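Local coordinates for histidine triad (HIT) protein (Clostridium difficile, PDB 4EGU) that binds zinc and guanosine-5'-monophosphate and is probably a nucleotide hydrolase or transferase of the histidine triad family, though its physiological role is not established, at residues A37-V43 with Y103-K109; Y22-V27 with D61-I66; V44-D50 with Q96-H102. All blocks are in the same frame, centred on the assembly; numbering follows the deposited sequence. Where two conformers were deposited one is given.

Contact 1 (A37-V43 with Y103-K109); sequences APYHILV and YHILAGK. With 5GP (guanosine-5'-monophosphate), chain C.
Residues 39-43 and 103-107 are extended neighbours in an antiparallel sheet, their axes 4.7 Å apart at closest approach and their N-to-C directions at 162°. The register pairs Tyr-39 with Ala-107, Ile-41 with Ile-105 and Val-43 with Tyr-103 as hydrogen-bonded pairs, and His-40 with Leu-106 and Leu-42 with His-104 as non-hydrogen-bonded pairs. Each hydrogen-bonded pair closes two backbone bonds, for example Tyr-39 N to Ala-107 O (3.0 Å) and Ala-107 N to Tyr-39 O (2.9 Å); the shortest runs from Ile-105 N to Ile-41 O (2.8 Å).

Apolar packing occupies the face bearing Tyr-39, Ile-41, Val-43 and Ile-105. There Ile-105 CD1 lies 3.7 Å from Val-43 CG2 and 4.0 Å from Ile-41 CG2, and helix 61-77 covers Ile-41, Val-43 and Tyr-103. Beyond the strand Gly-108 has phi/psi of 93°/6°, and a CB there would clash with Tyr-39 CD2.

The other face carries the imidazoles. His-40 (chi1 t) and His-104 (chi1 m) meet rim to rim, joined by a 2.9 Å hydrogen bond between His-40 NE2 and His-104 ND1. A CH-pi contact lies over one face of each ring: Leu-106 CD2 sits 3.5 Å from the His-40 ring centroid, Leu-42 CD2 3.9 Å from that of His-104. His-104 NE2 donates to phosphate O3P of 5GP at 3.0 Å, which places these two inner strands in the nucleotide site of the HIT fold, where His-104 ends the histidine triad motif.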
loop_
_atom_site.group_PDB
_atom_site.type_symbol
_atom_site.label_atom_id
_atom_site.label_comp_id
_atom_site.label_asym_id
_atom_site.label_seq_id
_atom_site.Cartn_x
_atom_site.Cartn_y
_atom_site.Cartn_z
ATOM N N ALA A 37 11.758 5.911 9.990
ATOM C CA ALA A 37 11.694 7.252 9.409
ATOM C C ALA A 37 11.130 8.187 10.474
ATOM O O ALA A 37 10.577 7.715 11.449
ATOM C CB ALA A 37 10.791 7.271 8.163
ATOM N N PRO A 38 11.276 9.507 10.272
ATOM C CA PRO A 38 10.785 10.449 11.294
ATOM C C PRO A 38 9.305 10.307 11.570
ATOM O O PRO A 38 8.891 10.441 12.716
ATOM C CB PRO A 38 11.104 11.820 10.708
ATOM C CG PRO A 38 12.285 11.577 9.909
ATOM C CD PRO A 38 12.059 10.215 9.254
ATOM N N TYR A 39 8.519 10.058 10.528
ATOM C CA TYR A 39 7.162 9.538 10.701
ATOM C C TYR A 39 7.201 8.068 10.270
ATOM O O TYR A 39 7.559 7.760 9.122
ATOM C CB TYR A 39 6.118 10.314 9.874
ATOM C CG TYR A 39 6.104 11.792 10.170
ATOM C CD1 TYR A 39 5.443 12.313 11.267
ATOM C CD2 TYR A 39 6.805 12.665 9.352
ATOM C CE1 TYR A 39 5.486 13.678 11.540
ATOM C CE2 TYR A 39 6.861 14.009 9.612
ATOM C CZ TYR A 39 6.208 14.514 10.699
ATOM O OH TYR A 39 6.292 15.867 10.944
ATOM N N HIS A 40 6.879 7.181 11.213
ATOM C CA HIS A 40 6.701 5.766 10.927
ATOM C C HIS A 40 5.460 5.358 11.707
ATOM O O HIS A 40 5.500 5.163 12.928
ATOM C CB HIS A 40 7.904 4.928 11.303
ATOM C CG HIS A 40 7.754 3.504 10.878
ATOM N ND1 HIS A 40 8.783 2.600 10.946
ATOM C CD2 HIS A 40 6.694 2.835 10.362
ATOM C CE1 HIS A 40 8.358 1.432 10.504
ATOM N NE2 HIS A 40 7.094 1.547 10.145
ATOM N N ILE A 41 4.340 5.335 10.990
ATOM C CA ILE A 41 3.023 5.210 11.579
ATOM C C ILE A 41 2.378 3.925 11.079
ATOM O O ILE A 41 2.464 3.612 9.900
ATOM C CB ILE A 41 2.175 6.446 11.199
ATOM C CG1 ILE A 41 2.786 7.715 11.798
ATOM C CG2 ILE A 41 0.728 6.268 11.640
ATOM C CD1 ILE A 41 2.318 9.007 11.131
ATOM N N LEU A 42 1.744 3.196 11.989
ATOM C CA LEU A 42 0.983 1.996 11.650
ATOM C C LEU A 42 -0.497 2.356 11.665
ATOM O O LEU A 42 -0.986 2.929 12.632
ATOM C CB LEU A 42 1.240 0.898 12.673
ATOM C CG LEU A 42 2.645 0.340 12.636
ATOM C CD1 LEU A 42 3.004 -0.395 13.912
ATOM C CD2 LEU A 42 2.749 -0.637 11.470
ATOM N N VAL A 43 -1.207 1.983 10.599
ATOM C CA VAL A 43 -2.634 2.214 10.498
ATOM C C VAL A 43 -3.318 0.861 10.468
ATOM O O VAL A 43 -2.998 0.032 9.610
ATOM C CB VAL A 43 -3.010 3.030 9.235
ATOM C CG1 VAL A 43 -4.472 3.402 9.284
ATOM C CG2 VAL A 43 -2.153 4.290 9.128
ATOM N N TYR A 103 -1.032 -1.085 7.734
ATOM C CA TYR A 103 -0.286 -0.350 6.745
ATOM C C TYR A 103 0.746 0.505 7.447
ATOM O O TYR A 103 0.452 1.167 8.429
ATOM C CB TYR A 103 -1.219 0.532 5.892
ATOM C CG TYR A 103 -1.979 -0.285 4.883
ATOM C CD1 TYR A 103 -2.998 -1.144 5.243
ATOM C CD2 TYR A 103 -1.605 -0.266 3.552
ATOM C CE1 TYR A 103 -3.643 -1.935 4.280
ATOM C CE2 TYR A 103 -2.247 -1.044 2.584
ATOM C CZ TYR A 103 -3.255 -1.872 2.961
ATOM O OH TYR A 103 -3.878 -2.674 2.043
ATOM N N HIS A 104 1.956 0.496 6.912
ATOM C CA HIS A 104 3.013 1.400 7.342
ATOM C C HIS A 104 2.958 2.674 6.517
ATOM O O HIS A 104 2.880 2.607 5.288
ATOM C CB HIS A 104 4.387 0.779 7.098
ATOM C CG HIS A 104 4.662 -0.501 7.806
ATOM N ND1 HIS A 104 5.422 -0.543 8.955
ATOM C CD2 HIS A 104 4.377 -1.789 7.460
ATOM C CE1 HIS A 104 5.531 -1.811 9.319
ATOM N NE2 HIS A 104 4.918 -2.583 8.431
ATOM N N ILE A 105 3.072 3.822 7.195
ATOM C CA ILE A 105 3.340 5.095 6.544
ATOM C C ILE A 105 4.751 5.511 6.944
ATOM O O ILE A 105 5.048 5.608 8.134
ATOM C CB ILE A 105 2.400 6.231 6.994
ATOM C CG1 ILE A 105 0.921 5.860 7.034
ATOM C CG2 ILE A 105 2.618 7.451 6.098
ATOM C CD1 ILE A 105 0.072 6.954 7.717
ATOM N N LEU A 106 5.596 5.762 5.942
ATOM C CA LEU A 106 6.941 6.314 6.166
ATOM C C LEU A 106 6.986 7.709 5.580
ATOM O O LEU A 106 6.602 7.908 4.427
ATOM C CB LEU A 106 8.010 5.470 5.487
ATOM C CG LEU A 106 8.056 3.998 5.916
ATOM C CD1 LEU A 106 9.212 3.300 5.196
ATOM C CD2 LEU A 106 8.158 3.780 7.398
ATOM N N ALA A 107 7.494 8.692 6.326
ATOM C CA ALA A 107 7.555 10.065 5.812
ATOM C C ALA A 107 8.555 10.884 6.621
ATOM O O ALA A 107 9.090 10.430 7.627
ATOM C CB ALA A 107 6.186 10.732 5.857
ATOM N N GLY A 108 8.781 12.113 6.158
ATOM C CA GLY A 108 9.561 13.091 6.909
ATOM C C GLY A 108 11.027 13.110 6.551
ATOM O O GLY A 108 11.798 13.802 7.193
ATOM N N LYS A 109 11.409 12.349 5.539
ATOM C CA LYS A 109 12.769 12.312 5.019
ATOM C C LYS A 109 12.694 11.752 3.598
ATOM O O LYS A 109 11.729 11.093 3.211
ATOM C CB LYS A 109 13.699 11.426 5.868
ATOM C CG LYS A 109 13.400 9.934 5.808
ATOM C CD LYS A 109 14.378 9.111 6.623
ATOM C CE LYS A 109 15.471 8.566 5.819
ATOM N NZ LYS A 109 16.297 7.650 6.616
HETATM P P 5GP C . 5.494 -6.015 10.051
HETATM O O1P 5GP C . 6.967 -6.291 9.838
HETATM O O2P 5GP C . 4.696 -7.141 10.648
HETATM O O3P 5GP C . 4.874 -5.553 8.801
HETATM O "O5'" 5GP C . 5.366 -4.729 10.940
HETATM C "C5'" 5GP C . 5.075 -4.836 12.314
HETATM C "C4'" 5GP C . 5.548 -3.618 13.020
HETATM O "O4'" 5GP C . 5.007 -3.619 14.344
HETATM C "C3'" 5GP C . 7.068 -3.522 13.169
HETATM O "O3'" 5GP C . 7.563 -2.412 12.417
HETATM C "C2'" 5GP C . 7.279 -3.296 14.686
HETATM O "O2'" 5GP C . 8.260 -2.336 15.025
HETATM C "C1'" 5GP C . 5.876 -2.905 15.170
HETATM N N9 5GP C . 5.578 -3.284 16.544
HETATM C C8 5GP C . 5.719 -4.526 17.045
HETATM N N7 5GP C . 5.314 -4.552 18.329
HETATM C C5 5GP C . 4.894 -3.306 18.631
HETATM C C6 5GP C . 4.383 -2.750 19.793
HETATM O O6 5GP C . 4.218 -3.398 20.871
HETATM N N1 5GP C . 4.059 -1.450 19.706
HETATM C C2 5GP C . 4.215 -0.704 18.582
HETATM N N2 5GP C . 3.855 0.588 18.639
HETATM N N3 5GP C . 4.718 -1.197 17.439
HETATM C C4 5GP C . 5.049 -2.507 17.488
#

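Contact 2 (Y22-V27 with D61-I66); sequences YEDDRV and DIVSHI
The turn after strand 20-23 meets residues 61-66 of helix 61-77 through a compact polar cluster centred on the Asp-24 carboxylate. Residues 22-23 are extended, 24-26 form the turn, and Val-27 resumes the extended path; the closest CA pairs are Val-27 with Ile-66 (7.1 Å) and Arg-26 with Ile-62 (8.4 Å).

With chi1 p, Asp-24 spends both oxygens. OD1 accepts Arg-26 N and Val-27 N, each at 2.8 Å, forming an Asx turn and an Asx motif, while Asp-24 N donates to Val-27 O at 3.0 Å and closes the hairpin. OD2 accepts Tyr-22 OH at 2.7 Å and, from the helix, His-65 NE2 at 2.7 Å, so His-65 (chi1 t) ties the helix to the turn by a His-carboxylate hydrogen bond. Within the helix, His-65 N and Ile-66 N are satisfied by Asp-61 O (3.0 Å) and Ile-62 O (2.9 Å).

Arg-26 reaches along the helix. Its NH1 donates to water 1 at 3.1 Å, and that water is weakly bonded to Asp-61 O at 3.4 Å; NH2 makes a long salt bridge to Asp-61 OD1 at 4.0 Å and lies 3.4 Å from Ile-62 CD1.

Beneath the polar groups, Val-27 CG2 packs against His-65 CD2 (3.6 Å), Ile-62 CD1 (4.0 Å) and Ile-66 CG1 (4.1 Å). The hairpin joining strands 20-23 and 27-31 is thus fastened to the helix that covers the sheet: Ile-62 and Ile-66 continue onto Pro-45 of strand 39-45, Ile-66 also meets Tyr-103 of strand 103-107, and Ser-64 packs against Ser-64 of the second subunit.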
loop_
_atom_site.group_PDB
_atom_site.type_symbol
_atom_site.label_atom_id
_atom_site.label_comp_id
_atom_site.label_asym_id
_atom_site.label_seq_id
_atom_site.Cartn_x
_atom_site.Cartn_y
_atom_site.Cartn_z
ATOM N N TYR A 22 -4.184 8.607 15.280
ATOM C CA TYR A 22 -5.534 8.707 14.754
ATOM C C TYR A 22 -6.407 7.694 15.455
ATOM O O TYR A 22 -5.959 6.571 15.724
ATOM C CB TYR A 22 -5.541 8.405 13.251
ATOM C CG TYR A 22 -6.917 8.447 12.626
ATOM C CD1 TYR A 22 -7.394 9.621 12.055
ATOM C CD2 TYR A 22 -7.750 7.343 12.632
ATOM C CE1 TYR A 22 -8.646 9.676 11.490
ATOM C CE2 TYR A 22 -9.025 7.397 12.077
ATOM C CZ TYR A 22 -9.467 8.586 11.508
ATOM O OH TYR A 22 -10.709 8.699 10.922
ATOM N N GLU A 23 -7.664 8.026 15.690
ATOM C CA GLU A 23 -8.631 7.021 16.080
ATOM C C GLU A 23 -10.027 7.447 15.659
ATOM O O GLU A 23 -10.430 8.604 15.866
ATOM C CB GLU A 23 -8.601 6.747 17.589
ATOM C CG GLU A 23 -9.377 5.481 17.979
ATOM C CD GLU A 23 -9.359 5.162 19.466
ATOM O OE1 GLU A 23 -8.729 5.912 20.237
ATOM O OE2 GLU A 23 -9.997 4.161 19.857
ATOM N N ASP A 24 -10.784 6.495 15.140
ATOM C CA ASP A 24 -12.222 6.624 14.969
ATOM C C ASP A 24 -12.857 5.296 15.394
ATOM O O ASP A 24 -12.214 4.482 16.083
ATOM C CB ASP A 24 -12.602 7.107 13.549
ATOM C CG ASP A 24 -12.283 6.106 12.436
ATOM O OD1 ASP A 24 -12.072 4.920 12.709
ATOM O OD2 ASP A 24 -12.269 6.558 11.255
ATOM N N ASP A 25 -14.117 5.074 15.032
ATOM C CA ASP A 25 -14.806 3.860 15.446
ATOM C C ASP A 25 -14.272 2.583 14.817
ATOM O O ASP A 25 -14.570 1.509 15.318
ATOM C CB ASP A 25 -16.308 3.957 15.166
ATOM C CG ASP A 25 -16.643 4.117 13.684
ATOM O OD1 ASP A 25 -15.825 4.647 12.910
ATOM O OD2 ASP A 25 -17.762 3.714 13.296
ATOM N N ARG A 26 -13.488 2.688 13.749
ATOM C CA ARG A 26 -13.083 1.574 12.868
ATOM C C ARG A 26 -11.583 1.345 12.792
ATOM O O ARG A 26 -11.168 0.246 12.453
ATOM C CB ARG A 26 -13.513 1.831 11.411
ATOM C CG ARG A 26 -14.984 1.644 11.116
ATOM C CD ARG A 26 -15.287 1.920 9.642
ATOM N NE ARG A 26 -14.913 0.804 8.779
ATOM C CZ ARG A 26 -14.856 0.866 7.451
ATOM N NH1 ARG A 26 -15.139 1.997 6.820
ATOM N NH2 ARG A 26 -14.513 -0.206 6.750
ATOM N N VAL A 27 -10.791 2.405 12.955
ATOM C CA VAL A 27 -9.367 2.409 12.641
ATOM C C VAL A 27 -8.630 3.141 13.741
ATOM O O VAL A 27 -9.119 4.119 14.307
ATOM C CB VAL A 27 -9.123 3.094 11.261
ATOM C CG1 VAL A 27 -7.657 3.446 11.060
ATOM C CG2 VAL A 27 -9.608 2.197 10.115
ATOM N N ASP A 61 -13.486 -2.373 1.453
ATOM C CA ASP A 61 -13.639 -0.976 1.788
ATOM C C ASP A 61 -12.850 -0.578 3.038
ATOM O O ASP A 61 -12.550 0.600 3.206
ATOM C CB ASP A 61 -15.116 -0.570 1.917
ATOM C CG ASP A 61 -15.918 -1.449 2.881
ATOM O OD1 ASP A 61 -15.372 -2.371 3.526
ATOM O OD2 ASP A 61 -17.137 -1.202 2.989
ATOM N N ILE A 62 -12.479 -1.526 3.905
ATOM C CA ILE A 62 -11.635 -1.145 5.033
ATOM C C ILE A 62 -10.316 -0.568 4.525
ATOM O O ILE A 62 -9.738 0.328 5.152
ATOM C CB ILE A 62 -11.434 -2.316 6.021
ATOM C CG1 ILE A 62 -10.723 -1.842 7.292
ATOM C CG2 ILE A 62 -10.673 -3.460 5.395
ATOM C CD1 ILE A 62 -11.430 -0.741 8.066
ATOM N N VAL A 63 -9.822 -1.070 3.394
ATOM C CA VAL A 63 -8.575 -0.552 2.821
ATOM C C VAL A 63 -8.769 0.885 2.299
ATOM O O VAL A 63 -7.876 1.724 2.461
ATOM C CB VAL A 63 -8.019 -1.510 1.750
ATOM C CG1 VAL A 63 -6.784 -0.926 1.084
ATOM C CG2 VAL A 63 -7.690 -2.857 2.385
ATOM N N SER A 64 -9.905 1.196 1.690
ATOM C CA SER A 64 -10.155 2.563 1.269
ATOM C C SER A 64 -10.235 3.493 2.493
ATOM O O SER A 64 -9.671 4.587 2.462
ATOM C CB SER A 64 -11.359 2.675 0.360
ATOM O OG SER A 64 -12.490 2.225 0.981
ATOM N N HIS A 65 -10.894 3.041 3.560
ATOM C CA HIS A 65 -10.967 3.880 4.735
ATOM C C HIS A 65 -9.569 4.111 5.334
ATOM O O HIS A 65 -9.251 5.245 5.722
ATOM C CB HIS A 65 -11.927 3.327 5.772
ATOM C CG HIS A 65 -12.160 4.295 6.885
ATOM N ND1 HIS A 65 -12.644 5.575 6.693
ATOM C CD2 HIS A 65 -11.902 4.188 8.205
ATOM C CE1 HIS A 65 -12.715 6.192 7.861
ATOM N NE2 HIS A 65 -12.280 5.365 8.797
ATOM N N ILE A 66 -8.750 3.069 5.383
ATOM C CA ILE A 66 -7.383 3.229 5.828
ATOM C C ILE A 66 -6.651 4.287 5.007
ATOM O O ILE A 66 -5.881 5.070 5.554
ATOM C CB ILE A 66 -6.676 1.867 5.813
ATOM C CG1 ILE A 66 -7.155 1.021 7.009
ATOM C CG2 ILE A 66 -5.162 2.001 5.774
ATOM C CD1 ILE A 66 -6.700 -0.443 6.954
HETATM O O HOH W 1 -15.150 2.687 3.814
#

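Contact 3 (V44-D50 with Q96-H102); sequences VPKKHYD and QEVKHLH. With ZN (zinc ion), chain D; K (potassium ion), chain E; 5GP (guanosine-5'-monophosphate), chain C.
This is a loop-to-loop contact bridged by zinc: the end of strand 39-45 and the residues after it run beside the loop that leads into strand 103-107. CA atoms approach to 4.6 Å between Val-44 and His-102 and 4.7 Å between Asp-50 and His-100. His-48 ND1 (2.0 Å) and His-100 ND1 (2.1 Å) bind the zinc, both side chains with chi1 t and their ring planes at 90°; Cys-6 and Cys-9 complete the Cys2His2 site. The far nitrogens orient the rings: His-100 NE2 donates to Pro-45 O at 2.8 Å, and His-48 NE2 to Asp-50 OD1 at 2.8 Å. Water 2 links Asp-50 OD1 (3.2 Å) to Lys-99 O (2.8 Å). One backbone hydrogen bond, Leu-101 N to Tyr-49 O at 2.8 Å, joins the segments.

His-100 and His-102 belong to the histidine triad motif, so one metal ligand lies two residues before the predicted nucleophile, expected to form a tele-AMP-histidine intermediate. His-102 (chi1 p) is held by ND1 donating to His-100 O at 2.7 Å and presents NE2 to 5GP O3P at 2.6 Å. Glu-97 N (2.7 Å) and Val-98 N (2.9 Å) both donate to 5GP O2P.

Leu-101 packs on Pro-45 and Tyr-49, its CB 4.1 Å from Pro-45 CG and 4.2 Å from Tyr-49 CB; separately, Val-44 CG1 touches His-102 CB at 3.6 Å.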
loop_
_atom_site.group_PDB
_atom_site.type_symbol
_atom_site.label_atom_id
_atom_site.label_comp_id
_atom_site.label_asym_id
_atom_site.label_seq_id
_atom_site.Cartn_x
_atom_site.Cartn_y
_atom_site.Cartn_z
ATOM N N VAL A 44 -4.217 0.599 11.418
ATOM C CA VAL A 44 -4.822 -0.737 11.564
ATOM C C VAL A 44 -6.324 -0.654 11.745
ATOM O O VAL A 44 -6.824 0.265 12.412
ATOM C CB VAL A 44 -4.279 -1.568 12.735
ATOM C CG1 VAL A 44 -2.779 -1.561 12.707
ATOM C CG2 VAL A 44 -4.800 -1.060 14.091
ATOM N N PRO A 45 -7.053 -1.623 11.180
ATOM C CA PRO A 45 -8.447 -1.743 11.567
ATOM C C PRO A 45 -8.509 -2.233 12.997
ATOM O O PRO A 45 -7.665 -3.000 13.443
ATOM C CB PRO A 45 -8.993 -2.815 10.613
ATOM C CG PRO A 45 -7.812 -3.657 10.305
ATOM C CD PRO A 45 -6.619 -2.773 10.366
ATOM N N LYS A 46 -9.545 -1.832 13.706
ATOM C CA LYS A 46 -9.819 -2.414 15.011
ATOM C C LYS A 46 -10.229 -3.887 14.880
ATOM O O LYS A 46 -9.867 -4.701 15.727
ATOM C CB LYS A 46 -10.879 -1.587 15.742
ATOM C CG LYS A 46 -10.342 -0.230 16.151
ATOM C CD LYS A 46 -11.375 0.641 16.851
ATOM C CE LYS A 46 -10.693 1.852 17.468
ATOM N NZ LYS A 46 -11.646 2.725 18.170
ATOM N N LYS A 47 -10.963 -4.222 13.820
ATOM C CA LYS A 47 -11.298 -5.610 13.505
ATOM C C LYS A 47 -10.031 -6.355 13.089
ATOM O O LYS A 47 -9.214 -5.840 12.327
ATOM C CB LYS A 47 -12.327 -5.675 12.370
ATOM C CG LYS A 47 -12.670 -7.086 11.913
ATOM C CD LYS A 47 -13.836 -7.113 10.911
ATOM C CE LYS A 47 -14.111 -8.514 10.358
ATOM N NZ LYS A 47 -14.554 -9.442 11.416
ATOM N N HIS A 48 -9.860 -7.571 13.580
ATOM C CA HIS A 48 -8.724 -8.407 13.207
ATOM C C HIS A 48 -8.956 -9.148 11.891
ATOM O O HIS A 48 -9.893 -9.934 11.748
ATOM C CB HIS A 48 -8.468 -9.438 14.317
ATOM C CG HIS A 48 -7.294 -10.312 14.048
ATOM N ND1 HIS A 48 -6.054 -10.120 14.628
ATOM C CD2 HIS A 48 -7.168 -11.364 13.208
ATOM C CE1 HIS A 48 -5.223 -11.034 14.161
ATOM N NE2 HIS A 48 -5.871 -11.794 13.295
ATOM N N TYR A 49 -8.053 -8.906 10.947
ATOM C CA TYR A 49 -7.852 -9.727 9.762
ATOM C C TYR A 49 -6.401 -10.177 9.803
ATOM O O TYR A 49 -5.522 -9.369 10.116
ATOM C CB TYR A 49 -8.052 -8.926 8.467
ATOM C CG TYR A 49 -9.420 -8.431 8.219
ATOM C CD1 TYR A 49 -10.362 -9.264 7.613
ATOM C CD2 TYR A 49 -9.754 -7.120 8.485
ATOM C CE1 TYR A 49 -11.614 -8.815 7.318
ATOM C CE2 TYR A 49 -11.014 -6.663 8.204
ATOM C CZ TYR A 49 -11.941 -7.510 7.615
ATOM O OH TYR A 49 -13.196 -7.028 7.329
ATOM N N ASP A 50 -6.108 -11.431 9.470
ATOM C CA ASP A 50 -4.746 -11.901 9.600
ATOM C C ASP A 50 -3.792 -11.184 8.623
ATOM O O ASP A 50 -2.625 -11.000 8.924
ATOM C CB ASP A 50 -4.641 -13.412 9.326
ATOM C CG ASP A 50 -5.314 -14.293 10.365
ATOM O OD1 ASP A 50 -5.608 -13.846 11.479
ATOM O OD2 ASP A 50 -5.522 -15.488 10.048
ATOM N N GLN A 96 5.802 -9.908 6.626
ATOM C CA GLN A 96 4.804 -9.651 7.652
ATOM C C GLN A 96 5.215 -10.445 8.866
ATOM O O GLN A 96 5.560 -11.636 8.797
ATOM C CB GLN A 96 3.442 -10.144 7.216
ATOM C CG GLN A 96 2.290 -9.666 8.047
ATOM C CD GLN A 96 1.008 -10.469 7.771
ATOM O OE1 GLN A 96 1.028 -11.605 7.290
ATOM N NE2 GLN A 96 -0.104 -9.928 8.221
ATOM N N GLU A 97 5.192 -9.753 9.987
ATOM C CA GLU A 97 5.513 -10.354 11.288
ATOM C C GLU A 97 4.254 -10.386 12.192
ATOM O O GLU A 97 3.856 -11.435 12.699
ATOM C CB GLU A 97 6.665 -9.582 11.960
ATOM C CG GLU A 97 7.931 -9.479 11.101
ATOM C CD GLU A 97 8.904 -8.428 11.608
ATOM O OE1 GLU A 97 8.613 -7.212 11.494
ATOM O OE2 GLU A 97 9.950 -8.823 12.127
ATOM N N VAL A 98 3.653 -9.222 12.373
ATOM C CA VAL A 98 2.415 -9.118 13.160
ATOM C C VAL A 98 1.244 -9.402 12.246
ATOM O O VAL A 98 0.995 -8.670 11.282
ATOM C CB VAL A 98 2.246 -7.754 13.811
ATOM C CG1 VAL A 98 0.939 -7.690 14.576
ATOM C CG2 VAL A 98 3.429 -7.449 14.742
ATOM N N LYS A 99 0.538 -10.484 12.550
ATOM C CA LYS A 99 -0.502 -11.013 11.677
ATOM C C LYS A 99 -1.861 -10.395 12.030
ATOM O O LYS A 99 -2.827 -11.085 12.389
ATOM C CB LYS A 99 -0.508 -12.550 11.725
ATOM C CG LYS A 99 0.755 -13.170 11.137
ATOM C CD LYS A 99 0.709 -14.687 11.231
ATOM C CE LYS A 99 1.987 -15.336 10.719
ATOM N NZ LYS A 99 1.946 -16.827 10.829
ATOM N N HIS A 100 -1.911 -9.077 11.876
ATOM C CA HIS A 100 -3.119 -8.267 12.012
ATOM C C HIS A 100 -2.962 -7.176 10.962
ATOM O O HIS A 100 -1.981 -6.432 11.027
ATOM C CB HIS A 100 -3.218 -7.656 13.420
ATOM C CG HIS A 100 -4.407 -6.782 13.653
ATOM N ND1 HIS A 100 -5.305 -7.026 14.681
ATOM C CD2 HIS A 100 -4.783 -5.621 13.068
ATOM C CE1 HIS A 100 -6.198 -6.057 14.685
ATOM N NE2 HIS A 100 -5.899 -5.189 13.728
ATOM N N LEU A 101 -3.895 -7.080 10.008
ATOM C CA LEU A 101 -3.793 -6.122 8.906
ATOM C C LEU A 101 -3.279 -4.774 9.381
ATOM O O LEU A 101 -3.843 -4.136 10.279
ATOM C CB LEU A 101 -5.140 -5.888 8.229
ATOM C CG LEU A 101 -5.076 -5.068 6.934
ATOM C CD1 LEU A 101 -4.495 -5.906 5.783
ATOM C CD2 LEU A 101 -6.418 -4.515 6.590
ATOM N N HIS A 102 -2.255 -4.280 8.717
ATOM C CA HIS A 102 -1.706 -2.971 9.030
ATOM C C HIS A 102 -1.008 -2.401 7.826
ATOM O O HIS A 102 -0.420 -3.132 7.033
ATOM C CB HIS A 102 -0.681 -3.079 10.220
ATOM C CG HIS A 102 0.481 -3.997 9.963
ATOM N ND1 HIS A 102 0.381 -5.341 10.198
ATOM C CD2 HIS A 102 1.750 -3.786 9.522
ATOM C CE1 HIS A 102 1.528 -5.935 9.900
ATOM N NE2 HIS A 102 2.379 -5.010 9.497
HETATM ZN ZN ZN D . -5.404 -8.687 15.942
HETATM K K K E . -0.806 -6.893 7.355
HETATM P P 5GP C . 5.494 -6.015 10.051
HETATM O O1P 5GP C . 6.967 -6.291 9.838
HETATM O O2P 5GP C . 4.696 -7.141 10.648
HETATM O O3P 5GP C . 4.874 -5.553 8.801
HETATM O "O5'" 5GP C . 5.366 -4.729 10.940
HETATM C "C5'" 5GP C . 5.075 -4.836 12.314
HETATM C "C4'" 5GP C . 5.548 -3.618 13.020
HETATM O "O4'" 5GP C . 5.007 -3.619 14.344
HETATM C "C3'" 5GP C . 7.068 -3.522 13.169
HETATM O "O3'" 5GP C . 7.563 -2.412 12.417
HETATM C "C2'" 5GP C . 7.279 -3.296 14.686
HETATM O "O2'" 5GP C . 8.260 -2.336 15.025
HETATM C "C1'" 5GP C . 5.876 -2.905 15.170
HETATM N N9 5GP C . 5.578 -3.284 16.544
HETATM C C8 5GP C . 5.719 -4.526 17.045
HETATM N N7 5GP C . 5.314 -4.552 18.329
HETATM C C5 5GP C . 4.894 -3.306 18.631
HETATM C C6 5GP C . 4.383 -2.750 19.793
HETATM O O6 5GP C . 4.218 -3.398 20.871
HETATM N N1 5GP C . 4.059 -1.450 19.706
HETATM C C2 5GP C . 4.215 -0.704 18.582
HETATM N N2 5GP C . 3.855 0.588 18.639
HETATM N N3 5GP C . 4.718 -1.197 17.439
HETATM C C4 5GP C . 5.049 -2.507 17.488
HETATM O O HOH W 2 -3.209 -13.571 13.588
HETATM O O HOH W 3 1.689 -5.008 6.664
HETATM O O HOH W 4 -1.204 -8.233 4.566
#

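All three contacts are built round one antiparallel sheet. Strand 39-45 supplies a segment to contact 1 and continues into contact 3, which is nested inside the chain loop that contact 1 closes; contact 2 alternates with both along the sequence. Centres of contacts 1 and 2, and of 1 and 3, are about 17 Å apart, those of 2 and 3 about 12 Å. Contacts 1 and 2 meet beneath helix 61-77, where Val-43 CG1 lies 3.6 Å from Val-27 CG1. Contacts 2 and 3 are joined by the salt bridge Glu-23 OE2 to Lys-46 NZ (2.8 Å). Contacts 1 and 3 both bind the nucleotide phosphate, so sheet and zinc-bound loop together line the GMP pocket, the probable active site.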